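Local coordinates for protein PAN2-PAN3 deadenylation complex catalytic subunit pan2 (Neurospora crassa, PDB 4CZX) that probably shortens the poly(A) tails of mRNA as catalytic subunit of the PAN deadenylation complex, represented here by its N-terminal WD40 beta-propeller domain, at residues Gly84-Phe87 against Ser92-Met95; Ile127-Trp132 against Leu137-Asn142; Phe65-His68 against Pro74-Gln77; Phe35-Glu40 against Ala96-Val101; Glu109-Leu114 against Gly144-Glu149. All coordinates share one frame; numbering follows the deposited sequence.

Contact 1 of 5, residues Gly84-Phe87 against Ser92-Met95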
# COMPACT_ATOMS: atom_id res chain seq x y z
N GLY A 84 12.56 -30.22 -4.59
CA GLY A 84 11.79 -29.13 -5.16
C GLY A 84 12.16 -28.77 -6.58
O GLY A 84 12.77 -29.56 -7.30
N VAL A 85 11.79 -27.56 -6.97
CA VAL A 85 12.00 -27.09 -8.33
C VAL A 85 13.08 -26.02 -8.35
O VAL A 85 13.09 -25.14 -7.48
CB VAL A 85 10.71 -26.51 -8.93
CG1 VAL A 85 10.94 -26.07 -10.42
CG2 VAL A 85 9.58 -27.53 -8.79
N ILE A 86 13.97 -26.09 -9.33
CA ILE A 86 14.97 -25.05 -9.53
C ILE A 86 14.54 -24.15 -10.69
O ILE A 86 14.12 -24.62 -11.75
CB ILE A 86 16.36 -25.64 -9.79
CG1 ILE A 86 16.66 -26.75 -8.76
CG2 ILE A 86 17.44 -24.56 -9.73
CD1 ILE A 86 17.99 -27.42 -8.98
N PHE A 87 14.61 -22.85 -10.44
CA PHE A 87 14.15 -21.82 -11.38
C PHE A 87 15.31 -20.92 -11.78
O PHE A 87 16.03 -20.43 -10.90
CB PHE A 87 13.04 -20.96 -10.75
CG PHE A 87 11.91 -21.75 -10.13
CD1 PHE A 87 11.94 -22.13 -8.79
CD2 PHE A 87 10.78 -22.04 -10.88
CE1 PHE A 87 10.87 -22.84 -8.21
CE2 PHE A 87 9.71 -22.73 -10.33
CZ PHE A 87 9.75 -23.14 -8.98
N SER A 92 19.70 -14.61 -11.34
CA SER A 92 19.62 -15.42 -10.13
C SER A 92 19.12 -16.83 -10.38
O SER A 92 18.56 -17.12 -11.44
CB SER A 92 18.70 -14.75 -9.10
OG SER A 92 17.36 -14.78 -9.55
N VAL A 93 19.33 -17.68 -9.39
CA VAL A 93 18.82 -19.04 -9.41
C VAL A 93 18.03 -19.21 -8.12
O VAL A 93 18.49 -18.79 -7.06
CB VAL A 93 19.94 -20.09 -9.51
CG1 VAL A 93 19.36 -21.50 -9.62
CG2 VAL A 93 20.85 -19.79 -10.70
N TYR A 94 16.85 -19.80 -8.21
CA TYR A 94 15.95 -19.92 -7.08
C TYR A 94 15.50 -21.36 -6.93
O TYR A 94 15.27 -22.03 -7.93
CB TYR A 94 14.73 -19.01 -7.28
CG TYR A 94 13.74 -19.01 -6.12
CD1 TYR A 94 14.11 -18.51 -4.88
CD2 TYR A 94 12.44 -19.46 -6.30
CE1 TYR A 94 13.21 -18.49 -3.81
CE2 TYR A 94 11.52 -19.43 -5.23
CZ TYR A 94 11.92 -18.96 -4.00
OH TYR A 94 11.02 -18.94 -2.95
N MET A 95 15.38 -21.83 -5.69
CA MET A 95 14.84 -23.16 -5.47
C MET A 95 13.74 -23.12 -4.42
O MET A 95 13.89 -22.50 -3.37
CB MET A 95 15.93 -24.13 -5.02
CG MET A 95 15.40 -25.55 -4.89
SD MET A 95 16.67 -26.75 -4.50
CE MET A 95 15.66 -28.22 -4.39
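M95 meets V85 near its base and G84 at its tip. Its CB is 3.9 Å from V85 O. CG comes nearer, 3.5 Å from that same V85 O. SD reaches past this pair of strands to V141. The methyl CE ends beside the glycine backbone, 3.7 Å from G84 N. Every torsion of M95 is close to 180° (chi1 -175°), which lays the chain out straight toward the start of the neighbouring strand. I86 shares this face of the sheet. Its CG2 branch meets V93 CG1 at 3.6 Å, the two side chains crossing at a slant.

F87 and Y94 occupy the other face. Their side chains run side by side and point the same way, with F87 CD1 3.7 Å from Y94 CD2. V85 CG1 sits over one face of the F87 ring, toward its rim. The Y94 ring also packs edge-to-face with an aromatic side chain of another protein chain.

F87 and Y94 form the hydrogen-bonded pair of the backbones. F87 N donates to Y94 O at 2.7 Å, and Y94 N donates back to F87 O at 2.9 Å. Both bonds are nearly straight. I86 and M95 form the adjoining non-hydrogen-bonded pair. This is an antiparallel beta hairpin, and its strands are the two middle strands of a four-stranded WD40 propeller blade.

Contact 2 of 5, residues Ile127-Trp132 against Leu137-Asn142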
# COMPACT_ATOMS: atom_id res chain seq x y z
N ILE A 127 24.44 -28.39 -10.18
CA ILE A 127 24.08 -27.85 -11.48
C ILE A 127 25.14 -26.92 -12.04
O ILE A 127 25.93 -26.32 -11.30
CB ILE A 127 22.74 -27.09 -11.45
CG1 ILE A 127 22.77 -25.97 -10.41
CG2 ILE A 127 21.59 -28.05 -11.23
CD1 ILE A 127 21.49 -25.14 -10.39
N LEU A 128 25.16 -26.82 -13.37
CA LEU A 128 25.98 -25.84 -14.08
C LEU A 128 25.05 -24.76 -14.61
O LEU A 128 24.01 -25.08 -15.18
CB LEU A 128 26.74 -26.52 -15.22
CG LEU A 128 27.51 -25.61 -16.17
CD1 LEU A 128 28.73 -24.99 -15.50
CD2 LEU A 128 27.93 -26.39 -17.43
N VAL A 129 25.41 -23.49 -14.44
CA VAL A 129 24.56 -22.44 -14.99
C VAL A 129 25.43 -21.53 -15.85
O VAL A 129 26.60 -21.29 -15.55
CB VAL A 129 23.81 -21.62 -13.89
CG1 VAL A 129 23.06 -22.55 -12.90
CG2 VAL A 129 24.74 -20.67 -13.15
N ALA A 130 24.85 -21.06 -16.94
CA ALA A 130 25.57 -20.26 -17.93
C ALA A 130 24.59 -19.40 -18.70
O ALA A 130 23.38 -19.49 -18.51
CB ALA A 130 26.36 -21.17 -18.89
N GLY A 131 25.11 -18.54 -19.57
CA GLY A 131 24.24 -17.74 -20.40
C GLY A 131 25.00 -16.89 -21.38
O GLY A 131 26.09 -17.25 -21.83
N TRP A 132 24.44 -15.73 -21.70
CA TRP A 132 25.07 -14.85 -22.66
C TRP A 132 26.04 -13.94 -21.90
O TRP A 132 25.81 -12.75 -21.74
CB TRP A 132 24.02 -14.06 -23.45
CG TRP A 132 23.19 -14.93 -24.37
CD1 TRP A 132 23.08 -16.30 -24.35
CD2 TRP A 132 22.37 -14.49 -25.47
NE1 TRP A 132 22.23 -16.72 -25.35
CE2 TRP A 132 21.78 -15.63 -26.04
CE3 TRP A 132 22.07 -13.23 -26.00
CZ2 TRP A 132 20.92 -15.56 -27.14
CZ3 TRP A 132 21.21 -13.15 -27.08
CH2 TRP A 132 20.64 -14.31 -27.64
N LEU A 137 28.83 -20.76 -13.65
CA LEU A 137 28.88 -21.04 -12.22
C LEU A 137 28.41 -22.46 -11.94
O LEU A 137 27.47 -22.95 -12.56
CB LEU A 137 28.02 -20.06 -11.42
CG LEU A 137 28.40 -18.58 -11.53
CD1 LEU A 137 27.50 -17.87 -12.53
CD2 LEU A 137 28.33 -17.93 -10.16
N VAL A 138 29.09 -23.10 -11.00
CA VAL A 138 28.71 -24.42 -10.53
C VAL A 138 28.04 -24.26 -9.15
O VAL A 138 28.59 -23.61 -8.26
CB VAL A 138 29.93 -25.35 -10.43
CG1 VAL A 138 29.49 -26.74 -10.06
CG2 VAL A 138 30.70 -25.38 -11.76
N ILE A 139 26.85 -24.83 -9.00
CA ILE A 139 26.07 -24.68 -7.77
C ILE A 139 25.81 -26.03 -7.09
O ILE A 139 25.35 -26.98 -7.73
CB ILE A 139 24.71 -23.98 -8.05
CG1 ILE A 139 24.94 -22.51 -8.41
CG2 ILE A 139 23.76 -24.11 -6.86
CD1 ILE A 139 23.74 -21.80 -9.03
N ASP A 140 26.12 -26.09 -5.79
CA ASP A 140 25.76 -27.22 -4.93
C ASP A 140 24.29 -27.08 -4.60
O ASP A 140 23.89 -26.15 -3.90
CB ASP A 140 26.62 -27.23 -3.65
CG ASP A 140 26.37 -28.45 -2.75
OD1 ASP A 140 25.24 -29.00 -2.71
OD2 ASP A 140 27.31 -28.85 -2.05
N VAL A 141 23.48 -28.01 -5.10
CA VAL A 141 22.03 -27.95 -4.96
C VAL A 141 21.60 -28.27 -3.52
O VAL A 141 20.58 -27.76 -3.04
CB VAL A 141 21.37 -28.92 -5.97
CG1 VAL A 141 19.87 -28.98 -5.78
CG2 VAL A 141 21.68 -28.45 -7.42
N ASN A 142 22.39 -29.07 -2.82
CA ASN A 142 22.05 -29.40 -1.44
C ASN A 142 22.31 -28.22 -0.50
O ASN A 142 21.49 -27.93 0.37
CB ASN A 142 22.83 -30.62 -0.99
CG ASN A 142 22.43 -31.86 -1.75
OD1 ASN A 142 21.24 -32.10 -1.98
ND2 ASN A 142 23.41 -32.65 -2.16
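Strand residues I127 to V129 pair with L137 to I139 as an antiparallel beta hairpin, the inner two strands of a four-stranded propeller blade. I127 faces I139, and V129 faces L137, each as a hydrogen-bonded pair. In the first, I139 N gives a nearly straight bond to I127 O of 2.9 Å. In the second, V129 N binds L137 O at 2.8 Å. L128 and V138 form the non-hydrogen-bonded pair between them and put their side chains on the other face.

The I127 side chain does much of the packing. Its CG1 sits between the backbone N and the carbonyl carbon, chi1 56°, and lies alongside I139, 3.6 Å from I139 CB. Its CG2 branch meets V141 CG2 at 3.8 Å, the two side chains at about a right angle. V129 divides its methyls: CG2 rests 3.6 Å from the backbone oxygen L137 O, and CG1 lies 4.0 Å from I139 CD1.

Strand 114-119 flanks the hairpin on one side, and its M117 touches both I127 and V129. Strand 145-151 flanks it on the other, packing V146 on L137. L128 and A130 face L159 of strand 156-161, in the next blade.

Contact 3 of 5, residues Phe65-His68 against Pro74-Gln77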
# COMPACT_ATOMS: atom_id res chain seq x y z
N PHE A 65 3.87 -18.68 -7.93
CA PHE A 65 4.66 -17.71 -7.17
C PHE A 65 5.75 -17.12 -8.04
O PHE A 65 6.22 -17.75 -8.97
CB PHE A 65 5.26 -18.35 -5.90
CG PHE A 65 5.85 -19.73 -6.14
CD1 PHE A 65 7.18 -19.88 -6.50
CD2 PHE A 65 5.07 -20.86 -5.99
CE1 PHE A 65 7.73 -21.16 -6.72
CE2 PHE A 65 5.60 -22.14 -6.23
CZ PHE A 65 6.93 -22.29 -6.58
N ARG A 66 6.15 -15.89 -7.72
CA ARG A 66 7.19 -15.23 -8.48
C ARG A 66 8.55 -15.67 -7.96
O ARG A 66 8.77 -15.74 -6.76
CB ARG A 66 7.05 -13.71 -8.40
CG ARG A 66 7.89 -13.01 -9.48
CD ARG A 66 7.79 -11.45 -9.38
NE ARG A 66 6.43 -10.95 -9.61
CZ ARG A 66 5.85 -10.90 -10.80
NH1 ARG A 66 6.48 -11.35 -11.87
NH2 ARG A 66 4.62 -10.40 -10.93
N ILE A 67 9.47 -16.00 -8.86
CA ILE A 67 10.73 -16.60 -8.43
C ILE A 67 11.94 -15.64 -8.48
O ILE A 67 13.04 -16.00 -8.08
CB ILE A 67 11.03 -17.91 -9.24
CG1 ILE A 67 11.04 -17.69 -10.76
CG2 ILE A 67 9.95 -18.95 -8.92
CD1 ILE A 67 12.34 -17.12 -11.32
N HIS A 68 11.74 -14.41 -8.96
CA HIS A 68 12.78 -13.38 -8.88
C HIS A 68 12.12 -12.00 -9.00
O HIS A 68 10.94 -11.93 -9.34
CB HIS A 68 13.88 -13.60 -9.94
CG HIS A 68 13.42 -13.50 -11.37
ND1 HIS A 68 14.17 -13.99 -12.42
CD2 HIS A 68 12.31 -12.96 -11.92
CE1 HIS A 68 13.53 -13.77 -13.55
NE2 HIS A 68 12.41 -13.13 -13.28
N PRO A 74 12.30 -12.63 -17.88
CA PRO A 74 11.63 -13.92 -18.07
C PRO A 74 12.15 -15.04 -17.18
O PRO A 74 13.32 -15.05 -16.80
CB PRO A 74 11.92 -14.26 -19.55
CG PRO A 74 13.07 -13.41 -19.93
CD PRO A 74 12.93 -12.14 -19.13
N LEU A 75 11.26 -15.96 -16.86
CA LEU A 75 11.66 -17.21 -16.23
C LEU A 75 12.29 -18.01 -17.37
O LEU A 75 11.61 -18.30 -18.35
CB LEU A 75 10.47 -17.93 -15.60
CG LEU A 75 10.76 -18.84 -14.40
CD1 LEU A 75 9.46 -19.39 -13.79
CD2 LEU A 75 11.69 -19.98 -14.81
N ARG A 76 13.57 -18.33 -17.27
CA ARG A 76 14.30 -18.88 -18.42
C ARG A 76 14.20 -20.39 -18.55
O ARG A 76 14.16 -20.91 -19.67
CB ARG A 76 15.77 -18.47 -18.34
CG ARG A 76 15.99 -16.97 -18.22
CD ARG A 76 16.63 -16.45 -19.45
NE ARG A 76 16.77 -15.01 -19.47
CZ ARG A 76 16.43 -14.27 -20.53
NH1 ARG A 76 15.93 -14.86 -21.60
NH2 ARG A 76 16.57 -12.95 -20.50
N GLN A 77 14.19 -21.09 -17.42
CA GLN A 77 14.23 -22.56 -17.42
C GLN A 77 13.87 -23.13 -16.04
O GLN A 77 14.10 -22.47 -15.01
CB GLN A 77 15.62 -23.07 -17.84
CG GLN A 77 15.71 -24.58 -18.16
CD GLN A 77 17.15 -25.08 -18.23
OE1 GLN A 77 18.06 -24.31 -18.53
NE2 GLN A 77 17.36 -26.35 -17.90
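I67 and L75 cross at about a right angle. The CG1 of I67 is 3.8 Å from L75 CD1. I67 CD1 lies 3.9 Å from L75 CG, so the ethyl arm rests against CG and CD1 of L75. That arm starts between the backbone N and the carbonyl carbon (chi1 56°). It also covers H68, for I67 CD1 stands 3.7 Å above one face of the H68 imidazole ring, toward its rim.

The H68 ring meets the other segment by its edge. H68 CE1 is 3.5 Å from P74 O, and this oxygen lies near the ring plane. The ring's polar partner is G73, the residue before P74: H68 NE2 is hydrogen-bonded to G73 O. On the far side of P74, its CG sits over the centre of the R76 guanidinium.

The two segments are the ends of the connection from strand 60-66 to strand 77-80, which carries the chain from one propeller blade to the next. R66 O accepts a hydrogen bond from an aromatic residue of another chain. S92 touches H68. A51 of strand 50-55 packs against both I67 and L75, and F87 of strand 85-88 touches I67 from the following blade.

Contact 4 of 5, residues Phe35-Glu40 against Ala96-Val101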
# COMPACT_ATOMS: atom_id res chain seq x y z
N PHE A 35 7.44 -30.21 -18.03
CA PHE A 35 6.87 -31.24 -17.18
C PHE A 35 7.76 -31.52 -15.99
O PHE A 35 8.96 -31.74 -16.15
CB PHE A 35 6.67 -32.53 -17.98
CG PHE A 35 5.45 -32.52 -18.85
CD1 PHE A 35 4.19 -32.70 -18.29
CD2 PHE A 35 5.56 -32.34 -20.22
CE1 PHE A 35 3.06 -32.70 -19.09
CE2 PHE A 35 4.44 -32.34 -21.03
CZ PHE A 35 3.18 -32.52 -20.46
N ASP A 36 7.18 -31.54 -14.79
CA ASP A 36 7.86 -32.01 -13.60
C ASP A 36 8.16 -33.51 -13.74
O ASP A 36 7.51 -34.21 -14.53
CB ASP A 36 6.99 -31.78 -12.35
CG ASP A 36 7.79 -31.64 -11.07
OD1 ASP A 36 8.77 -32.40 -10.87
OD2 ASP A 36 7.43 -30.77 -10.25
N ASN A 37 9.10 -34.03 -12.97
CA ASN A 37 9.22 -35.49 -12.95
C ASN A 37 8.49 -36.14 -11.77
O ASN A 37 8.66 -37.33 -11.51
CB ASN A 37 10.69 -35.92 -12.99
CG ASN A 37 11.55 -35.26 -11.94
OD1 ASN A 37 11.05 -34.81 -10.90
ND2 ASN A 37 12.85 -35.19 -12.20
N GLN A 38 7.66 -35.37 -11.06
CA GLN A 38 6.76 -35.96 -10.07
C GLN A 38 5.48 -35.16 -9.93
O GLN A 38 5.38 -34.01 -10.42
CB GLN A 38 7.45 -36.07 -8.70
CG GLN A 38 7.86 -34.73 -8.13
CD GLN A 38 8.40 -34.84 -6.71
OE1 GLN A 38 7.68 -34.58 -5.74
NE2 GLN A 38 9.67 -35.23 -6.59
N ASP A 39 4.49 -35.78 -9.29
CA ASP A 39 3.26 -35.13 -8.87
C ASP A 39 2.37 -34.66 -10.03
O ASP A 39 1.45 -33.86 -9.82
CB ASP A 39 3.58 -33.94 -7.96
CG ASP A 39 4.22 -34.38 -6.66
OD1 ASP A 39 4.05 -35.57 -6.32
OD2 ASP A 39 4.88 -33.57 -5.99
N GLU A 40 2.64 -35.16 -11.24
CA GLU A 40 1.80 -34.88 -12.40
C GLU A 40 1.74 -33.38 -12.73
O GLU A 40 0.72 -32.88 -13.23
CB GLU A 40 0.38 -35.41 -12.17
CG GLU A 40 0.34 -36.91 -11.99
CD GLU A 40 0.87 -37.61 -13.21
OE1 GLU A 40 0.12 -37.68 -14.21
OE2 GLU A 40 2.04 -38.05 -13.18
N ALA A 96 12.63 -23.78 -4.71
CA ALA A 96 11.50 -23.80 -3.78
C ALA A 96 10.86 -25.17 -3.85
O ALA A 96 10.98 -25.87 -4.86
CB ALA A 96 10.48 -22.71 -4.13
N ALA A 97 10.19 -25.56 -2.78
CA ALA A 97 9.38 -26.77 -2.79
C ALA A 97 8.23 -26.52 -3.74
O ALA A 97 7.93 -25.37 -4.07
CB ALA A 97 8.88 -27.10 -1.38
N ARG A 98 7.58 -27.58 -4.19
CA ARG A 98 6.48 -27.45 -5.14
C ARG A 98 5.27 -26.74 -4.51
O ARG A 98 4.42 -26.20 -5.23
CB ARG A 98 6.09 -28.84 -5.67
CG ARG A 98 7.19 -29.42 -6.56
CD ARG A 98 7.06 -30.94 -6.78
NE ARG A 98 8.06 -31.38 -7.76
CZ ARG A 98 9.31 -31.73 -7.44
NH1 ARG A 98 9.71 -31.73 -6.17
NH2 ARG A 98 10.15 -32.10 -8.39
N SER A 99 5.23 -26.75 -3.18
CA SER A 99 4.29 -25.96 -2.38
C SER A 99 4.43 -24.45 -2.54
O SER A 99 3.48 -23.69 -2.32
CB SER A 99 4.48 -26.30 -0.91
OG SER A 99 5.81 -26.00 -0.51
N GLY A 100 5.64 -24.01 -2.89
CA GLY A 100 5.97 -22.60 -2.91
C GLY A 100 6.86 -22.19 -1.74
O GLY A 100 7.34 -21.06 -1.71
N VAL A 101 7.08 -23.10 -0.79
CA VAL A 101 7.98 -22.84 0.34
C VAL A 101 9.42 -22.66 -0.13
O VAL A 101 9.99 -23.56 -0.73
CB VAL A 101 7.94 -23.98 1.40
CG1 VAL A 101 9.03 -23.77 2.46
CG2 VAL A 101 6.57 -24.08 2.05
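D36 and R98 form a salt bridge with two hydrogen bonds. R98 presents its guanidinium side-on and grips one carboxylate oxygen with each of two nitrogens. R98 NE binds D36 OD2 at 2.6 Å, and R98 NH2 binds D36 OD1 at 2.9 Å. OD1 uses its syn lone pair, whereas OD2 is met on the syn side but somewhat out of plane. The two flat groups are accordingly turned 31° against each other. Both ends have further partners: D36 OD2 also accepts from W43 NE1, and R98 NH2 also donates to V81 O.

Stacking comes from Q38. Its side-chain amide lies flat on the guanidinium, the planes 4° apart, with Q38 CD 3.3 Å from R98 CZ over the middle of the group.

The longer-range charge is that of D39. Its OD2 is 4.2 Å from R98 NE but well out of the guanidinium plane, so no N-H points at it.

A bond from backbone to side chain shapes the loop behind the acid. Q38 N donates to D36 OD1 at 3.2 Å from above the carboxylate, making an Asx turn. R98 stands in a type I turn from A97 to G100, its chain extended from CG to NE. A methionine in its place would probably leave the D36 carboxylate without its opposite charge and the Q38 amide without its flat partner. The pairing joins loops of two adjacent blades of the WD40 propeller: one between the first and second strands, the other between the third and fourth.

Contact 5 of 5, residues Glu109-Leu114 against Gly144-Glu149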
# COMPACT_ATOMS: atom_id res chain seq x y z
N GLU A 109 27.09 -12.06 -8.14
CA GLU A 109 27.52 -10.95 -8.99
C GLU A 109 27.84 -11.37 -10.42
O GLU A 109 27.70 -10.57 -11.34
CB GLU A 109 28.75 -10.26 -8.39
CG GLU A 109 28.47 -9.48 -7.13
CD GLU A 109 29.70 -8.73 -6.62
OE1 GLU A 109 30.71 -8.66 -7.37
OE2 GLU A 109 29.66 -8.23 -5.48
N SER A 110 28.27 -12.61 -10.61
CA SER A 110 28.62 -13.08 -11.95
C SER A 110 27.40 -13.57 -12.72
O SER A 110 27.52 -14.01 -13.86
CB SER A 110 29.66 -14.20 -11.86
OG SER A 110 30.89 -13.71 -11.35
N MET A 111 26.23 -13.49 -12.10
CA MET A 111 24.99 -13.80 -12.79
C MET A 111 24.46 -12.54 -13.45
O MET A 111 23.68 -11.80 -12.86
CB MET A 111 23.96 -14.40 -11.83
CG MET A 111 24.41 -15.68 -11.18
SD MET A 111 23.25 -16.27 -9.93
CE MET A 111 23.96 -17.87 -9.53
N GLN A 112 24.90 -12.30 -14.69
CA GLN A 112 24.54 -11.07 -15.39
C GLN A 112 23.46 -11.29 -16.44
O GLN A 112 22.58 -10.46 -16.60
CB GLN A 112 25.78 -10.44 -16.02
CG GLN A 112 26.69 -9.77 -15.00
CD GLN A 112 25.93 -8.79 -14.09
OE1 GLN A 112 25.20 -7.92 -14.57
NE2 GLN A 112 26.11 -8.95 -12.78
N ASP A 113 23.56 -12.40 -17.16
CA ASP A 113 22.53 -12.76 -18.13
C ASP A 113 22.50 -14.27 -18.33
O ASP A 113 22.82 -14.78 -19.42
CB ASP A 113 22.76 -12.03 -19.46
CG ASP A 113 21.56 -12.14 -20.40
OD1 ASP A 113 20.50 -12.63 -19.96
OD2 ASP A 113 21.67 -11.73 -21.57
N LEU A 114 22.14 -14.99 -17.26
CA LEU A 114 22.01 -16.45 -17.31
C LEU A 114 20.89 -16.86 -18.25
O LEU A 114 19.86 -16.20 -18.29
CB LEU A 114 21.72 -17.01 -15.91
CG LEU A 114 22.73 -16.72 -14.81
CD1 LEU A 114 22.22 -17.34 -13.52
CD2 LEU A 114 24.08 -17.29 -15.18
N GLY A 144 22.90 -25.04 -1.59
CA GLY A 144 22.40 -23.81 -2.18
C GLY A 144 23.47 -22.74 -2.21
O GLY A 144 23.24 -21.59 -1.82
N GLU A 145 24.66 -23.11 -2.68
CA GLU A 145 25.75 -22.16 -2.81
C GLU A 145 26.57 -22.42 -4.07
O GLU A 145 26.70 -23.56 -4.53
CB GLU A 145 26.65 -22.20 -1.58
CG GLU A 145 27.34 -23.54 -1.35
CD GLU A 145 27.94 -23.66 0.05
OE1 GLU A 145 27.41 -23.03 0.99
OE2 GLU A 145 28.94 -24.41 0.20
N VAL A 146 27.11 -21.34 -4.63
CA VAL A 146 28.09 -21.43 -5.70
C VAL A 146 29.37 -22.06 -5.15
O VAL A 146 29.88 -21.62 -4.12
CB VAL A 146 28.41 -20.04 -6.29
CG1 VAL A 146 29.55 -20.13 -7.30
CG2 VAL A 146 27.17 -19.44 -6.94
N VAL A 147 29.87 -23.09 -5.82
CA VAL A 147 31.08 -23.77 -5.37
C VAL A 147 32.25 -23.52 -6.33
O VAL A 147 33.40 -23.77 -5.99
CB VAL A 147 30.86 -25.29 -5.23
CG1 VAL A 147 29.87 -25.56 -4.11
CG2 VAL A 147 30.38 -25.88 -6.54
N LYS A 148 31.94 -23.03 -7.52
CA LYS A 148 32.96 -22.81 -8.52
C LYS A 148 32.51 -21.78 -9.54
O LYS A 148 31.33 -21.72 -9.89
CB LYS A 148 33.31 -24.13 -9.21
CG LYS A 148 34.65 -24.16 -9.91
CD LYS A 148 35.12 -25.60 -10.05
CE LYS A 148 36.59 -25.67 -10.43
NZ LYS A 148 37.25 -26.86 -9.80
N GLU A 149 33.45 -20.97 -10.01
CA GLU A 149 33.20 -20.05 -11.11
C GLU A 149 34.14 -20.39 -12.25
O GLU A 149 35.33 -20.58 -12.01
CB GLU A 149 33.39 -18.61 -10.64
CG GLU A 149 33.17 -17.56 -11.72
CD GLU A 149 33.09 -16.16 -11.15
OE1 GLU A 149 32.88 -16.02 -9.92
OE2 GLU A 149 33.24 -15.20 -11.93
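The E149 carboxylate has S110 OG above its plane, 52° out of it. The hydroxyl donates a hydrogen bond to E149 OE2 of 2.8 Å. The other oxygen is less near, with E149 OE1 3.4 Å from S110 OG. A second flat group, the Q112 amide, is used at its edge: Q112 NE2 donates in the amide plane to E109 O at 2.7 Å, within the loop.

The setting is the WD40 propeller. Loop 109-114 links strand 102-106 of one blade to the first strand of the next. It meets 144-149 on the fourth, outer strand of that next blade.

The E149 side chain is fully extended, with CG opposite the backbone N (chi1 179°), which carries the carboxylate out to the loop. K135 NZ makes a salt bridge to the same oxygen, E149 OE2. A leucine here would probably leave the S110 hydroxyl without its acceptor and the K135 charge without its mate. S110 is further held through its backbone, its N bonded to H108 ND1 and its O to Q133 NE2.

Strand 145-151 is irregular at its start. G144 and E145 form a G1 beta bulge opposite D140, and V147 and K148 a classic beta bulge opposite V138. V146 and E149, on either side of the second bulge, both direct their CB toward the loop. The apolar touch is light. M111 reaches out in an extended chain, and its CE ends 4.4 Å from V146 CG2.

Contacts 1 and 2 are equivalent hairpins in adjacent blades, their centres 11 Å apart. V93 CG2 meets I139 CD1 between them at 3.9 Å. Contact 3 borders contact 1, with centres 8 Å apart, where I67 CG2 lies 3.6 Å from F87 CG. Contact 4 continues from the same hairpin: V85 N and A96 O are 2.8 Å apart, a probable hydrogen bond. Contact 5 encloses contact 2 along the chain and shares its sheet, the centres 7 Å apart. Contacts 4 and 5 are the farthest pair, about 24 Å between centres. All five belong to the propeller. The metal-binding catalytic exonuclease domain is not part of this fragment.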